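3-dehydroshikimate dehydratase (Bacillus anthracis, PDB 3DX5) catalyses the manganese-dependent dehydration of 3-dehydroshikimate to 3,4-dihydroxybenzoate, a building block of the siderophore petrobactin. Local coordinates at residues R52-N55 against C56-D59. Residues are numbered along the deposited sequence; the frame is centred on the assembly and turned at random. Where two conformers were deposited one is given.
Sequences RELN and CLKD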
loop_
_atom_site.group_PDB
_atom_site.type_symbol
_atom_site.label_atom_id
_atom_site.label_comp_id
_atom_site.label_asym_id
_atom_site.label_seq_id
_atom_site.Cartn_x
_atom_site.Cartn_y
_atom_site.Cartn_z
ATOM N N ARG A 52 -10.756 15.168 18.137
ATOM C CA ARG A 52 -10.337 16.550 18.328
ATOM C C ARG A 52 -10.151 17.236 16.972
ATOM O O ARG A 52 -10.630 18.354 16.786
ATOM C CB ARG A 52 -9.086 16.655 19.216
ATOM C CG ARG A 52 -9.374 16.364 20.687
ATOM C CD ARG A 52 -8.286 16.877 21.632
ATOM N NE ARG A 52 -8.405 16.273 22.961
ATOM C CZ ARG A 52 -7.724 15.197 23.354
ATOM N NH1 ARG A 52 -6.875 14.612 22.519
ATOM N NH2 ARG A 52 -7.887 14.705 24.578
ATOM N N GLU A 53 -9.502 16.563 16.022
ATOM C CA GLU A 53 -9.350 17.128 14.664
ATOM C C GLU A 53 -10.681 17.388 14.011
ATOM O O GLU A 53 -10.888 18.461 13.452
ATOM C CB GLU A 53 -8.508 16.256 13.716
ATOM C CG GLU A 53 -7.021 16.259 14.034
ATOM C CD GLU A 53 -6.394 17.663 14.023
ATOM O OE1 GLU A 53 -6.527 18.386 13.012
ATOM O OE2 GLU A 53 -5.753 18.033 15.034
ATOM N N LEU A 54 -11.586 16.410 14.071
ATOM C CA LEU A 54 -12.884 16.530 13.399
ATOM C C LEU A 54 -13.649 17.741 13.944
ATOM O O LEU A 54 -14.299 18.455 13.189
ATOM C CB LEU A 54 -13.684 15.217 13.499
ATOM C CG LEU A 54 -13.045 14.013 12.757
ATOM C CD1 LEU A 54 -13.829 12.695 12.912
ATOM C CD2 LEU A 54 -12.785 14.352 11.244
ATOM N N ASN A 55 -13.510 18.006 15.241
ATOM C CA ASN A 55 -14.191 19.160 15.846
ATOM C C ASN A 55 -13.701 20.549 15.399
ATOM O O ASN A 55 -14.412 21.520 15.607
ATOM C CB ASN A 55 -14.217 19.044 17.369
ATOM C CG ASN A 55 -15.017 17.820 17.845
ATOM O OD1 ASN A 55 -15.799 17.211 17.080
ATOM N ND2 ASN A 55 -14.820 17.452 19.113
ATOM N N CYS A 56 -12.522 20.650 14.775
ATOM C CA CYS A 56 -12.090 21.929 14.179
ATOM C C CYS A 56 -12.112 21.970 12.690
ATOM O O CYS A 56 -11.657 22.986 12.149
ATOM C CB CYS A 56 -10.639 22.264 14.444
ATOM S SG CYS A 56 -10.033 21.759 15.917
ATOM N N LEU A 57 -12.541 20.895 12.016
ATOM C CA LEU A 57 -12.472 20.902 10.554
ATOM C C LEU A 57 -13.206 22.067 9.980
ATOM O O LEU A 57 -12.710 22.711 9.070
ATOM C CB LEU A 57 -13.054 19.658 9.921
ATOM C CG LEU A 57 -12.137 18.480 9.844
ATOM C CD1 LEU A 57 -12.820 17.474 8.912
ATOM C CD2 LEU A 57 -10.739 18.884 9.353
ATOM N N LYS A 58 -14.401 22.308 10.506
ATOM C CA LYS A 58 -15.281 23.329 9.976
ATOM C C LYS A 58 -14.610 24.706 10.051
ATOM O O LYS A 58 -14.709 25.485 9.101
ATOM C CB LYS A 58 -16.614 23.307 10.727
ATOM C CG LYS A 58 -17.689 24.182 10.138
ATOM C CD LYS A 58 -18.529 23.471 9.070
ATOM C CE LYS A 58 -19.696 24.409 8.678
ATOM N NZ LYS A 58 -20.630 23.788 7.706
ATOM N N ASP A 59 -13.882 24.968 11.142
ATOM C CA ASP A 59 -13.136 26.227 11.343
ATOM C C ASP A 59 -12.059 26.458 10.295
ATOM O O ASP A 59 -11.594 27.576 10.125
ATOM C CB ASP A 59 -12.398 26.208 12.689
ATOM C CG ASP A 59 -13.315 26.428 13.872
ATOM O OD1 ASP A 59 -14.437 26.973 13.693
ATOM O OD2 ASP A 59 -12.892 26.052 14.999
HETATM O O HOH W 1 -15.763 20.843 12.473
HETATM O O HOH W 2 -14.858 23.688 13.380
#
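Helix 47-56, one of the outer helices of the TIM barrel, runs out here into the loop that leads to strand 64-68, as the carbonyl oxygens of Glu-53 and Leu-54 accept the N-H groups of Cys-56 and Leu-57. Both backbone bonds are of 3-10 type, spanning three residues rather than the four of an alpha-helix: Cys-56 N donates to Glu-53 O at 3.0 Å, and Leu-57 N to Leu-54 O at 3.2 Å. Water adds a second partner to Leu-54 O. One molecule donates to this oxygen (2.9 Å) and accepts from Lys-58 N, linking residues four apart as a direct helical bond would; a second, one residue further on, donates to Asn-55 O and accepts from Asp-59 N (2.8 Å).

Among the side chains, Leu-54 and Leu-57 run alongside each other in the same direction, CD2 of Leu-54 meeting CD1 of Leu-57 at 3.9 Å. Leu-57 also leans back over the turn, with CG 3.8 Å from Glu-53 O. Branched apolar chains suit both places, since Leu-54 packs on Trp-95 and Phe-96 of helix 79-96 while the buried Leu-57 reaches Val-21 of helix 17-26. Glu-53 lies against that same helix, touching Phe-17, Thr-18 and Val-21. In Cys-56 the sulfur is swung about 25° from the staggered position toward eclipsing the backbone N (chi1 -34°), only roughly anti to the carbonyl carbon, and SG lies 3.6 Å from Arg-52 O; a small side chain fits this fold-back.

Leu-54 O thus serves both an amide and a water. Two direct three-residue bonds and two water bridges together engage the four successive amides from Cys-56 to Asp-59, with water inserted between Leu-54 O and Lys-58 N and between Asn-55 O and Asp-59 N.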